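Local coordinates for protein histone-lysine N-methyltransferase, H3 lysine-9 specific SUVH4 (Arabidopsis thaliana, PDB 4QEO) that methylates histone H3 on a tail lysine, using S-adenosyl-L-methionine, and binds methylated DNA through its SRA domain, so linking DNA methylation to gene silencing, at residues P61-G66 against V78-H83; G114-D119 against T127-G132; D119-D124 against V167-N172; W194-K197 against T203-K206. All coordinates share one frame; numbering follows the deposited sequence.

Contact 1 of 4, residues P61-G66 against V78-H83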
loop_
_atom_site.group_PDB
_atom_site.type_symbol
_atom_site.label_atom_id
_atom_site.label_comp_id
_atom_site.label_asym_id
_atom_site.label_seq_id
_atom_site.Cartn_x
_atom_site.Cartn_y
_atom_site.Cartn_z
ATOM N N PRO A 61 -6.009 17.536 4.793
ATOM C CA PRO A 61 -6.977 16.578 5.339
ATOM C C PRO A 61 -6.721 15.194 4.763
ATOM O O PRO A 61 -6.542 15.032 3.543
ATOM C CB PRO A 61 -8.325 17.135 4.870
ATOM C CG PRO A 61 -8.073 18.636 4.766
ATOM C CD PRO A 61 -6.660 18.735 4.232
ATOM N N GLY A 62 -6.653 14.209 5.650
ATOM C CA GLY A 62 -6.485 12.829 5.232
ATOM C C GLY A 62 -5.027 12.424 5.126
ATOM O O GLY A 62 -4.728 11.263 4.884
ATOM N N ILE A 63 -4.111 13.374 5.302
ATOM C CA ILE A 63 -2.687 13.041 5.367
ATOM C C ILE A 63 -2.175 13.362 6.758
ATOM O O ILE A 63 -1.872 14.523 7.084
ATOM C CB ILE A 63 -1.859 13.790 4.303
ATOM C CG1 ILE A 63 -2.395 13.440 2.912
ATOM C CG2 ILE A 63 -0.365 13.440 4.430
ATOM C CD1 ILE A 63 -1.701 14.141 1.766
ATOM N N ASP A 64 -2.121 12.324 7.585
ATOM C CA ASP A 64 -1.783 12.485 8.988
ATOM C C ASP A 64 -0.284 12.555 9.132
ATOM O O ASP A 64 0.465 12.044 8.300
ATOM C CB ASP A 64 -2.272 11.294 9.819
ATOM C CG ASP A 64 -3.785 11.091 9.752
ATOM O OD1 ASP A 64 -4.544 12.077 9.632
ATOM O OD2 ASP A 64 -4.197 9.920 9.845
ATOM N N VAL A 65 0.153 13.191 10.204
ATOM C CA VAL A 65 1.552 13.136 10.575
ATOM C C VAL A 65 1.973 11.675 10.728
ATOM O O VAL A 65 1.287 10.868 11.377
ATOM C CB VAL A 65 1.815 13.931 11.876
ATOM C CG1 VAL A 65 3.283 13.812 12.298
ATOM C CG2 VAL A 65 1.436 15.386 11.679
ATOM N N GLY A 66 3.093 11.335 10.109
ATOM C CA GLY A 66 3.548 9.956 10.019
ATOM C C GLY A 66 3.237 9.286 8.689
ATOM O O GLY A 66 3.716 8.180 8.411
ATOM N N VAL A 78 -0.912 13.302 -5.018
ATOM C CA VAL A 78 -1.911 13.838 -4.083
ATOM C C VAL A 78 -1.950 15.375 -3.999
ATOM O O VAL A 78 -2.932 15.966 -3.543
ATOM C CB VAL A 78 -1.777 13.235 -2.676
ATOM C CG1 VAL A 78 -1.966 11.735 -2.744
ATOM C CG2 VAL A 78 -0.449 13.543 -2.103
ATOM N N GLY A 79 -0.892 16.025 -4.454
ATOM C CA GLY A 79 -0.818 17.472 -4.356
ATOM C C GLY A 79 -0.134 17.936 -3.075
ATOM O O GLY A 79 -0.168 19.125 -2.756
ATOM N N PHE A 80 0.490 16.993 -2.369
ATOM C CA PHE A 80 1.215 17.235 -1.104
ATOM C C PHE A 80 2.539 17.983 -1.336
ATOM O O PHE A 80 2.918 18.882 -0.564
ATOM C CB PHE A 80 1.472 15.877 -0.421
ATOM C CG PHE A 80 2.252 15.955 0.872
ATOM C CD1 PHE A 80 3.638 15.909 0.870
ATOM C CD2 PHE A 80 1.590 16.041 2.098
ATOM C CE1 PHE A 80 4.362 15.967 2.072
ATOM C CE2 PHE A 80 2.298 16.096 3.304
ATOM C CZ PHE A 80 3.684 16.067 3.294
ATOM N N HIS A 81 3.255 17.579 -2.377
ATOM C CA HIS A 81 4.491 18.251 -2.788
ATOM C C HIS A 81 4.560 18.147 -4.311
ATOM O O HIS A 81 4.640 17.051 -4.869
ATOM C CB HIS A 81 5.705 17.593 -2.118
ATOM C CG HIS A 81 6.970 18.400 -2.197
ATOM N ND1 HIS A 81 7.413 19.198 -1.157
ATOM C CD2 HIS A 81 7.896 18.513 -3.182
ATOM C CE1 HIS A 81 8.553 19.772 -1.504
ATOM N NE2 HIS A 81 8.870 19.375 -2.726
ATOM N N ASN A 82 4.527 19.296 -4.980
ATOM C CA ASN A 82 4.195 19.348 -6.403
ATOM C C ASN A 82 5.344 19.325 -7.405
ATOM O O ASN A 82 5.122 19.453 -8.606
ATOM C CB ASN A 82 3.274 20.536 -6.675
ATOM C CG ASN A 82 1.923 20.367 -6.007
ATOM O OD1 ASN A 82 1.030 19.689 -6.543
ATOM N ND2 ASN A 82 1.773 20.954 -4.813
ATOM N N HIS A 83 6.561 19.144 -6.917
ATOM C CA HIS A 83 7.710 18.932 -7.795
ATOM C C HIS A 83 8.226 17.552 -7.489
ATOM O O HIS A 83 8.207 17.136 -6.328
ATOM C CB HIS A 83 8.819 19.934 -7.489
ATOM C CG HIS A 83 8.431 21.354 -7.712
ATOM N ND1 HIS A 83 8.533 22.314 -6.727
ATOM C CD2 HIS A 83 7.967 21.989 -8.814
ATOM C CE1 HIS A 83 8.134 23.477 -7.210
ATOM N NE2 HIS A 83 7.782 23.307 -8.472
#
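Ile63 reaches across to Val78 and Phe80, joining two parts of the SRA domain: the loop that leads to strand 68-69, and the end of helix 72-78 with the loop that follows it. The contact between them is apolar. With CG1 beside the backbone N (chi1 -59°) and the chain fully extended beyond it, both branches of Ile63 reach the Phe80 ring at CD2 and CE2, crossing it obliquely. Ile63 CD1 lies 3.8 Å from Phe80 CD2, and Ile63 CG2 lies 3.9 Å from Phe80 CE2. The same CD1 of Ile63 meets Val78 CG2 at 4.1 Å, filling the angle between valine and ring. A branched aliphatic chain suits this buried place, and an alanine here would probably leave a gap beside Phe80 CD2 and Val78 CG2. Other aromatic and charged partners hold the phenylalanine: Tyr184 meets its ring edge-to-face, and Arg166 makes a cation-pi contact with it. Helix 10-30 adds Val14 against Ile63, and Cys17 and Leu18 against Val78. Within 78-83, Gly79 leaves the helix with positive phi, which glycine adopts easily, and Gly79 O accepts a weak 3.4 Å bond from Asn82 ND2.

Contact 2 of 4, residues G114-D119 against T127-G132. With nucleotides of chain B.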
loop_
_atom_site.group_PDB
_atom_site.type_symbol
_atom_site.label_atom_id
_atom_site.label_comp_id
_atom_site.label_asym_id
_atom_site.label_seq_id
_atom_site.Cartn_x
_atom_site.Cartn_y
_atom_site.Cartn_z
ATOM N N GLY A 114 18.806 14.167 2.489
ATOM C CA GLY A 114 20.225 14.016 2.772
ATOM C C GLY A 114 21.105 14.278 1.562
ATOM O O GLY A 114 22.204 13.744 1.455
ATOM N N GLN A 115 20.627 15.108 0.642
ATOM C CA GLN A 115 21.369 15.360 -0.592
ATOM C C GLN A 115 22.262 16.600 -0.530
ATOM O O GLN A 115 23.166 16.767 -1.348
ATOM C CB GLN A 115 20.381 15.489 -1.739
ATOM C CG GLN A 115 19.431 14.314 -1.789
ATOM C CD GLN A 115 20.147 13.081 -2.260
ATOM O OE1 GLN A 115 20.817 13.116 -3.280
ATOM N NE2 GLN A 115 20.049 11.999 -1.505
ATOM N N TYR A 116 22.003 17.485 0.425
ATOM C CA TYR A 116 22.816 18.701 0.557
ATOM C C TYR A 116 23.779 18.527 1.720
ATOM O O TYR A 116 23.361 18.239 2.829
ATOM C CB TYR A 116 21.912 19.918 0.793
ATOM C CG TYR A 116 21.362 20.560 -0.476
ATOM C CD1 TYR A 116 20.521 19.844 -1.360
ATOM C CD2 TYR A 116 21.674 21.876 -0.790
ATOM C CE1 TYR A 116 20.015 20.441 -2.516
ATOM C CE2 TYR A 116 21.172 22.483 -1.939
ATOM C CZ TYR A 116 20.340 21.767 -2.789
ATOM O OH TYR A 116 19.860 22.394 -3.915
ATOM N N GLU A 117 25.068 18.711 1.462
ATOM C CA GLU A 117 26.102 18.442 2.453
ATOM C C GLU A 117 25.954 19.323 3.710
ATOM O O GLU A 117 26.396 18.944 4.792
ATOM C CB GLU A 117 27.485 18.603 1.811
ATOM C CG GLU A 117 27.684 19.993 1.196
ATOM C CD GLU A 117 28.803 20.071 0.178
ATOM O OE1 GLU A 117 29.536 19.069 0.002
ATOM O OE2 GLU A 117 28.964 21.149 -0.438
ATOM N N ASP A 118 25.298 20.477 3.587
ATOM C CA ASP A 118 25.122 21.347 4.749
ATOM C C ASP A 118 23.858 21.072 5.589
ATOM O O ASP A 118 23.665 21.708 6.616
ATOM C CB ASP A 118 25.189 22.829 4.337
ATOM C CG ASP A 118 26.496 23.174 3.626
ATOM O OD1 ASP A 118 27.520 23.281 4.323
ATOM O OD2 ASP A 118 26.508 23.320 2.379
ATOM N N ASP A 119 23.000 20.144 5.165
ATOM C CA ASP A 119 21.813 19.787 5.968
ATOM C C ASP A 119 22.255 19.155 7.294
ATOM O O ASP A 119 23.172 18.345 7.309
ATOM C CB ASP A 119 20.901 18.777 5.235
ATOM C CG ASP A 119 20.150 19.382 4.052
ATOM O OD1 ASP A 119 20.111 20.631 3.920
ATOM O OD2 ASP A 119 19.581 18.588 3.255
ATOM N N THR A 127 18.546 21.931 10.567
ATOM C CA THR A 127 19.158 23.023 9.831
ATOM C C THR A 127 19.107 22.631 8.361
ATOM O O THR A 127 19.836 21.747 7.922
ATOM C CB THR A 127 20.607 23.278 10.288
ATOM O OG1 THR A 127 20.610 23.505 11.699
ATOM C CG2 THR A 127 21.184 24.542 9.598
ATOM N N TYR A 128 18.200 23.256 7.621
ATOM C CA TYR A 128 17.905 22.866 6.239
ATOM C C TYR A 128 18.568 23.852 5.281
ATOM O O TYR A 128 18.369 25.072 5.389
ATOM C CB TYR A 128 16.392 22.895 6.034
ATOM C CG TYR A 128 15.921 22.307 4.722
ATOM C CD1 TYR A 128 15.933 20.939 4.508
ATOM C CD2 TYR A 128 15.443 23.126 3.709
ATOM C CE1 TYR A 128 15.463 20.400 3.291
ATOM C CE2 TYR A 128 14.976 22.608 2.522
ATOM C CZ TYR A 128 14.989 21.247 2.314
ATOM O OH TYR A 128 14.518 20.748 1.122
ATOM N N THR A 129 19.379 23.334 4.362
ATOM C CA THR A 129 20.029 24.199 3.404
ATOM C C THR A 129 19.026 24.684 2.372
ATOM O O THR A 129 18.163 23.922 1.938
ATOM C CB THR A 129 21.169 23.479 2.696
ATOM O OG1 THR A 129 21.923 22.743 3.661
ATOM C CG2 THR A 129 22.099 24.484 1.971
ATOM N N GLY A 130 19.157 25.945 1.956
ATOM C CA GLY A 130 18.370 26.430 0.838
ATOM C C GLY A 130 18.678 25.678 -0.455
ATOM O O GLY A 130 19.611 24.880 -0.521
ATOM N N GLN A 131 17.888 25.935 -1.489
ATOM C CA GLN A 131 18.124 25.339 -2.804
ATOM C C GLN A 131 19.169 26.167 -3.573
ATOM O O GLN A 131 19.390 27.364 -3.295
ATOM C CB GLN A 131 16.812 25.295 -3.607
ATOM C CG GLN A 131 16.248 26.689 -3.936
ATOM C CD GLN A 131 15.004 26.661 -4.831
ATOM O OE1 GLN A 131 13.880 26.692 -4.337
ATOM N NE2 GLN A 131 15.206 26.624 -6.154
ATOM N N GLY A 132 19.847 25.525 -4.512
ATOM C CA GLY A 132 20.652 26.254 -5.472
ATOM C C GLY A 132 22.110 25.890 -5.393
ATOM O O GLY A 132 22.596 25.484 -4.335
ATOM N N1 5CM B 7 17.245 18.235 -0.938
ATOM C C2 5CM B 7 17.840 17.971 0.302
ATOM N N3 5CM B 7 18.168 18.943 1.155
ATOM C C4 5CM B 7 17.947 20.196 0.862
ATOM C C5 5CM B 7 17.334 20.495 -0.427
ATOM C C5A 5CM B 7 17.085 21.910 -0.790
ATOM C C6 5CM B 7 17.025 19.476 -1.288
ATOM O O2 5CM B 7 18.050 16.849 0.655
ATOM N N4 5CM B 7 18.259 21.169 1.673
ATOM C "C1'" 5CM B 7 16.990 17.143 -1.850
ATOM C "C2'" 5CM B 7 15.669 17.018 -2.587
ATOM C "C3'" 5CM B 7 16.105 16.262 -3.819
ATOM C "C4'" 5CM B 7 17.426 16.929 -4.141
ATOM O "O4'" 5CM B 7 17.942 17.292 -2.884
ATOM O "O3'" 5CM B 7 16.384 14.903 -3.528
ATOM C "C5'" 5CM B 7 17.366 18.102 -5.125
ATOM O "O5'" 5CM B 7 16.485 19.147 -4.805
ATOM P P 5CM B 7 16.708 20.623 -5.255
ATOM O OP1 5CM B 7 15.818 21.437 -4.499
ATOM O OP2 5CM B 7 18.096 20.909 -5.297
ATOM P P DT B 6 18.125 25.491 -8.434
ATOM O OP1 DT B 6 17.762 26.275 -7.305
ATOM O OP2 DT B 6 19.494 25.315 -8.732
ATOM O "O5'" DT B 6 17.493 24.050 -8.369
ATOM C "C5'" DT B 6 16.174 23.866 -7.890
ATOM C "C4'" DT B 6 15.718 22.466 -8.205
ATOM O "O4'" DT B 6 15.579 22.327 -9.628
ATOM C "C3'" DT B 6 16.689 21.372 -7.760
ATOM O "O3'" DT B 6 16.149 20.588 -6.701
ATOM C "C2'" DT B 6 16.930 20.563 -9.019
ATOM C "C1'" DT B 6 15.792 20.978 -9.920
ATOM N N1 DT B 6 16.078 20.843 -11.357
ATOM C C2 DT B 6 15.057 20.474 -12.193
ATOM O O2 DT B 6 13.917 20.314 -11.815
ATOM N N3 DT B 6 15.417 20.329 -13.507
ATOM C C4 DT B 6 16.675 20.491 -14.048
ATOM O O4 DT B 6 16.848 20.314 -15.240
ATOM C C5 DT B 6 17.703 20.865 -13.111
ATOM C C7 DT B 6 19.099 21.065 -13.606
ATOM C C6 DT B 6 17.356 21.023 -11.828
#
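Asp119 and Thr129 meet in the wall of the SRA-domain pocket that receives the 5-methylcytosine base 5CM7 of chain B. Three donors share Asp119 OD1. Thr129 N approaches Asp119 OD1 nearly along the C-O axis (2.8 Å, 165°), Thr129 OG1 donates from the anti side, 34° out of the carboxylate plane, and 5CM7 N4 donates to the same OD1 at 3.0 Å. The two threonine bonds fix the carboxylate's rotation, so Thr129 acts as a second shell behind the base-reading aspartate. Thr129 O takes the other 5CM7 N4 bond at 2.8 Å, and both amino hydrogens of the base are thus satisfied. Asp119 OD2 comes within 2.6 Å of 5CM7 N3, while the backbone N of Gln115 donates to O2; the polar edge of the base is therefore read from end to end. Tyrosines suit the faces, being flat and polar at one end: Tyr116 lies over one face of the base and Tyr128 covers the other, its OH bonded to Val111 O. Asp118 turns its OD1 to Val199 N. On the backbone side, Gln131 NE2 donates to OP1 of DT6 of chain B (2.8 Å, 170°). Beyond its ring, Tyr116 OH donates to the phosphate oxygen OP2 of 5CM7 at 2.7 Å and accepts from Gly132 N at 3.2 Å.

Contact 3 of 4, residues D119-D124 against V167-N172. With nucleotides of chain B.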
loop_
_atom_site.group_PDB
_atom_site.type_symbol
_atom_site.label_atom_id
_atom_site.label_comp_id
_atom_site.label_asym_id
_atom_site.label_seq_id
_atom_site.Cartn_x
_atom_site.Cartn_y
_atom_site.Cartn_z
ATOM N N ASP A 119 23.000 20.144 5.165
ATOM C CA ASP A 119 21.813 19.787 5.968
ATOM C C ASP A 119 22.255 19.155 7.294
ATOM O O ASP A 119 23.172 18.345 7.309
ATOM C CB ASP A 119 20.901 18.777 5.235
ATOM C CG ASP A 119 20.150 19.382 4.052
ATOM O OD1 ASP A 119 20.111 20.631 3.920
ATOM O OD2 ASP A 119 19.581 18.588 3.255
ATOM N N LEU A 120 21.594 19.514 8.394
ATOM C CA LEU A 120 21.847 18.895 9.696
ATOM C C LEU A 120 20.516 18.488 10.322
ATOM O O LEU A 120 19.711 19.344 10.638
ATOM C CB LEU A 120 22.587 19.860 10.640
ATOM C CG LEU A 120 22.837 19.252 12.031
ATOM C CD1 LEU A 120 23.748 18.042 11.853
ATOM C CD2 LEU A 120 23.442 20.266 13.022
ATOM N N ASP A 121 20.306 17.200 10.496
ATOM C CA ASP A 121 19.057 16.661 11.011
ATOM C C ASP A 121 19.160 16.236 12.452
ATOM O O ASP A 121 19.794 15.282 12.776
ATOM C CB ASP A 121 18.571 15.473 10.175
ATOM C CG ASP A 121 17.196 14.976 10.584
ATOM O OD1 ASP A 121 16.590 15.526 11.460
ATOM O OD2 ASP A 121 16.738 14.016 10.017
ATOM N N ASN A 122 18.451 16.957 13.281
ATOM C CA ASN A 122 18.338 16.636 14.671
ATOM C C ASN A 122 16.902 16.488 15.136
ATOM O O ASN A 122 16.572 16.946 16.167
ATOM C CB ASN A 122 19.100 17.616 15.538
ATOM C CG ASN A 122 20.595 17.347 15.559
ATOM O OD1 ASN A 122 21.370 18.260 15.500
ATOM N ND2 ASN A 122 20.974 16.115 15.628
ATOM N N ALA A 123 16.063 15.891 14.309
ATOM C CA ALA A 123 14.718 15.528 14.668
ATOM C C ALA A 123 13.794 16.701 14.873
ATOM O O ALA A 123 13.257 17.188 13.944
ATOM C CB ALA A 123 14.690 14.568 15.840
ATOM N N ASP A 124 13.560 17.065 16.116
ATOM C CA ASP A 124 12.732 18.200 16.451
ATOM C C ASP A 124 13.361 19.495 15.952
ATOM O O ASP A 124 12.719 20.463 15.767
ATOM C CB ASP A 124 12.496 18.286 17.941
ATOM C CG ASP A 124 11.343 17.433 18.411
ATOM O OD1 ASP A 124 10.825 16.599 17.680
ATOM O OD2 ASP A 124 10.952 17.614 19.558
ATOM N N VAL A 167 7.269 19.118 6.703
ATOM C CA VAL A 167 8.609 18.570 6.564
ATOM C C VAL A 167 8.493 17.057 6.367
ATOM O O VAL A 167 7.816 16.359 7.129
ATOM C CB VAL A 167 9.501 18.894 7.795
ATOM C CG1 VAL A 167 10.814 18.139 7.695
ATOM C CG2 VAL A 167 9.733 20.405 7.898
ATOM N N THR A 168 9.143 16.572 5.318
ATOM C CA THR A 168 9.101 15.164 4.942
ATOM C C THR A 168 10.521 14.648 4.793
ATOM O O THR A 168 11.365 15.309 4.183
ATOM C CB THR A 168 8.329 14.986 3.619
ATOM O OG1 THR A 168 6.969 15.408 3.813
ATOM C CG2 THR A 168 8.364 13.511 3.140
ATOM N N ARG A 169 10.784 13.475 5.365
ATOM C CA ARG A 169 12.130 12.908 5.349
ATOM C C ARG A 169 12.182 11.673 4.446
ATOM O O ARG A 169 11.309 10.802 4.528
ATOM C CB ARG A 169 12.552 12.479 6.755
ATOM C CG ARG A 169 13.117 13.599 7.651
ATOM C CD ARG A 169 13.403 13.071 9.065
ATOM N NE ARG A 169 13.960 14.129 9.902
ATOM C CZ ARG A 169 13.225 15.011 10.578
ATOM N NH1 ARG A 169 11.895 14.942 10.546
ATOM N NH2 ARG A 169 13.822 15.951 11.307
ATOM N N GLY A 170 13.215 11.596 3.617
ATOM C CA GLY A 170 13.509 10.386 2.882
ATOM C C GLY A 170 14.205 9.429 3.825
ATOM O O GLY A 170 14.909 9.855 4.736
ATOM N N HIS A 171 13.983 8.136 3.620
ATOM C CA HIS A 171 14.566 7.093 4.446
ATOM C C HIS A 171 14.967 5.986 3.490
ATOM O O HIS A 171 14.189 5.618 2.601
ATOM C CB HIS A 171 13.544 6.495 5.428
ATOM C CG HIS A 171 12.972 7.475 6.413
ATOM N ND1 HIS A 171 13.560 7.739 7.631
ATOM C CD2 HIS A 171 11.834 8.209 6.380
ATOM C CE1 HIS A 171 12.824 8.612 8.296
ATOM N NE2 HIS A 171 11.767 8.910 7.562
ATOM N N ASN A 172 16.168 5.451 3.680
ATOM C CA ASN A 172 16.590 4.260 2.958
ATOM C C ASN A 172 15.923 3.042 3.553
ATOM O O ASN A 172 15.771 2.944 4.770
ATOM C CB ASN A 172 18.106 4.102 3.006
ATOM C CG ASN A 172 18.808 4.981 1.999
ATOM O OD1 ASN A 172 18.228 5.359 0.979
ATOM N ND2 ASN A 172 20.065 5.311 2.273
ATOM N N1 5CM B 7 17.245 18.235 -0.938
ATOM C C2 5CM B 7 17.840 17.971 0.302
ATOM N N3 5CM B 7 18.168 18.943 1.155
ATOM C C4 5CM B 7 17.947 20.196 0.862
ATOM C C5 5CM B 7 17.334 20.495 -0.427
ATOM C C5A 5CM B 7 17.085 21.910 -0.790
ATOM C C6 5CM B 7 17.025 19.476 -1.288
ATOM O O2 5CM B 7 18.050 16.849 0.655
ATOM N N4 5CM B 7 18.259 21.169 1.673
ATOM C "C1'" 5CM B 7 16.990 17.143 -1.850
ATOM C "C2'" 5CM B 7 15.669 17.018 -2.587
ATOM C "C3'" 5CM B 7 16.105 16.262 -3.819
ATOM C "C4'" 5CM B 7 17.426 16.929 -4.141
ATOM O "O4'" 5CM B 7 17.942 17.292 -2.884
ATOM O "O3'" 5CM B 7 16.384 14.903 -3.528
ATOM C "C5'" 5CM B 7 17.366 18.102 -5.125
ATOM O "O5'" 5CM B 7 16.485 19.147 -4.805
ATOM P P 5CM B 7 16.708 20.623 -5.255
ATOM O OP1 5CM B 7 15.818 21.437 -4.499
ATOM O OP2 5CM B 7 18.096 20.909 -5.297
#
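Arg169 grips Asp121 side-on in a two-pronged salt bridge. Arg169 NE donates to Asp121 OD2 at 2.8 Å and its NH2 to Asp121 OD1 at 2.8 Å, each nitrogen on the syn side of its oxygen but tilted well out of the carboxylate plane. Both oxygens lie close to the guanidinium plane, yet the two flat groups are turned 25° against each other. Asp121 has CG anti to the backbone N (chi1 -174°), which extends the carboxylate toward the arginine coming from the opposite direction. Arg169 NH2 has a second acceptor, Ala123 O, at 3.0 Å and on a lone pair, although this bond is more bent. Ala123 N in turn donates to Asp121 OD1 at 2.9 Å, forming an Asx turn just where strand 120-122 ends. NH2 and this amide reach OD1 from opposite faces of the carboxylate plane, so the aspartate is held from both sides. The long, straight arginine thus spans the mixed sheet of the SRA domain, from strand 165-172 to strand 120-122, which are not neighbours in it. Its NH1 points to another anion, Asp185, in a second salt bridge, and also bonds Tyr188 OH; a single positive charge thereby probably offsets two negative ones. Around this polar group, Met112 and Val126 pack against both the arginine and Asp121.

Contact 4 of 4, residues W194-K197 against T203-K206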
loop_
_atom_site.group_PDB
_atom_site.type_symbol
_atom_site.label_atom_id
_atom_site.label_comp_id
_atom_site.label_asym_id
_atom_site.label_seq_id
_atom_site.Cartn_x
_atom_site.Cartn_y
_atom_site.Cartn_z
ATOM N N TRP A 194 19.962 32.369 7.748
ATOM C CA TRP A 194 21.110 33.261 7.557
ATOM C C TRP A 194 21.937 32.767 6.394
ATOM O O TRP A 194 21.691 31.687 5.904
ATOM C CB TRP A 194 21.958 33.331 8.842
ATOM C CG TRP A 194 22.583 32.029 9.190
ATOM C CD1 TRP A 194 23.842 31.595 8.849
ATOM C CD2 TRP A 194 21.971 30.955 9.925
ATOM N NE1 TRP A 194 24.045 30.324 9.340
ATOM C CE2 TRP A 194 22.917 29.914 10.009
ATOM C CE3 TRP A 194 20.718 30.783 10.537
ATOM C CZ2 TRP A 194 22.644 28.710 10.665
ATOM C CZ3 TRP A 194 20.454 29.582 11.195
ATOM C CH2 TRP A 194 21.410 28.565 11.246
ATOM N N ALA A 195 22.911 33.559 5.943
ATOM C CA ALA A 195 23.808 33.126 4.883
ATOM C C ALA A 195 25.163 32.884 5.503
ATOM O O ALA A 195 25.560 33.619 6.387
ATOM C CB ALA A 195 23.929 34.216 3.825
ATOM N N GLN A 196 25.881 31.873 5.042
ATOM C CA GLN A 196 27.254 31.657 5.495
ATOM C C GLN A 196 27.979 30.851 4.433
ATOM O O GLN A 196 27.351 30.365 3.515
ATOM C CB GLN A 196 27.272 30.898 6.827
ATOM C CG GLN A 196 26.790 29.452 6.739
ATOM C CD GLN A 196 27.129 28.651 7.990
ATOM O OE1 GLN A 196 26.443 28.738 9.011
ATOM N NE2 GLN A 196 28.203 27.872 7.916
ATOM N N LYS A 197 29.295 30.710 4.552
ATOM C CA LYS A 197 30.023 29.775 3.713
ATOM C C LYS A 197 29.703 28.359 4.169
ATOM O O LYS A 197 29.784 28.056 5.354
ATOM C CB LYS A 197 31.535 30.033 3.805
ATOM C CG LYS A 197 31.959 31.330 3.150
ATOM C CD LYS A 197 31.366 31.440 1.747
ATOM C CE LYS A 197 31.744 32.745 1.043
ATOM N NZ LYS A 197 31.534 32.668 -0.433
ATOM N N THR A 203 28.635 30.312 -0.712
ATOM C CA THR A 203 27.545 30.805 0.117
ATOM C C THR A 203 26.374 29.839 0.063
ATOM O O THR A 203 25.955 29.435 -1.017
ATOM C CB THR A 203 27.049 32.175 -0.370
ATOM O OG1 THR A 203 28.131 33.111 -0.315
ATOM C CG2 THR A 203 25.890 32.678 0.512
ATOM N N VAL A 204 25.888 29.449 1.237
ATOM C CA VAL A 204 24.604 28.784 1.377
ATOM C C VAL A 204 23.708 29.545 2.342
ATOM O O VAL A 204 24.181 30.238 3.258
ATOM C CB VAL A 204 24.731 27.347 1.887
ATOM C CG1 VAL A 204 25.430 26.489 0.847
ATOM C CG2 VAL A 204 25.416 27.309 3.263
ATOM N N TYR A 205 22.409 29.443 2.095
ATOM C CA TYR A 205 21.415 29.926 3.036
ATOM C C TYR A 205 21.068 28.752 3.919
ATOM O O TYR A 205 21.040 27.628 3.463
ATOM C CB TYR A 205 20.198 30.497 2.303
ATOM C CG TYR A 205 20.554 31.852 1.752
ATOM C CD1 TYR A 205 21.153 31.983 0.491
ATOM C CD2 TYR A 205 20.394 32.988 2.525
ATOM C CE1 TYR A 205 21.536 33.235 0.003
ATOM C CE2 TYR A 205 20.768 34.233 2.057
ATOM C CZ TYR A 205 21.337 34.350 0.800
ATOM O OH TYR A 205 21.706 35.583 0.347
ATOM N N LYS A 206 20.851 29.015 5.199
ATOM C CA LYS A 206 20.550 27.965 6.157
ATOM C C LYS A 206 19.295 28.376 6.889
ATOM O O LYS A 206 19.165 29.543 7.258
ATOM C CB LYS A 206 21.703 27.799 7.178
ATOM C CG LYS A 206 22.976 27.200 6.572
ATOM C CD LYS A 206 23.933 26.765 7.679
ATOM C CE LYS A 206 24.746 25.578 7.226
ATOM N NZ LYS A 206 25.841 25.234 8.174
HETATM O O HOH W 1 25.963 26.619 10.908
#
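Trp194 and Gln196 both place CG between the backbone N and the carbonyl carbon (chi1 65° and 68°), which swings their side chains toward Lys206 on the partner strand. The indole lies with one face against the lysine: Lys206 CB sits 3.9 Å from the centroid of the Trp194 six-membered ring, a CH-pi contact. Gln196 fixes the ring's rotation, for Trp194 NE1 donates to Gln196 OE1 at 2.9 Å, almost perfectly straight (179°), in the ring plane and on a lone pair. Gln196 NE2 is tied back to Lys197 O, so both ends of the amide are used. A water links Gln196 OE1 to Lys206 NZ, so the lysine suits the place twice, its methylene chain packing on the indole and its ammonium reaching the amide through that water. An alanine in place of Trp194 would probably leave Lys206 CB without its aromatic cover and Gln196 OE1 short of a donor. On the other face of the sheet, small Ala195 fits over the Tyr205 ring, its CB lying 4.1 Å from the Tyr205 centroid. The backbones pair antiparallel, though twisted, with Trp194-Lys206 and Gln196-Val204 as hydrogen-bonded pairs. This is the end of the hairpin of strands 180-197 and 203-211 next to its connecting loop; strand 203-211 continues the SRA domain's sheet into strand 125-129, where Val204 packs on Thr129, and Tyr205 bonds with Gly130 just after it.

In the fold
All four contacts lie in the SRA domain, on one side of the chain's centre. Contact 1 comes first along the chain, contacts 2 and 3 interleave and share Asp119, and contact 4 follows. Contacts 2, 3 and 4 reach the same mixed sheet. Strand 125-129 runs between strands 120-122 and 203-211, which puts the centre of contact 2 about 11 Å from that of contact 3 and about 10 Å from that of contact 4. Contact 1 lies about 17 Å from contact 3, centre to centre, and touches it where Phe80 packs on Thr168. The methylcytosine pocket of contact 2 is therefore built on a sheet that contacts 3 and 4 tie together on either side of strand 125-129.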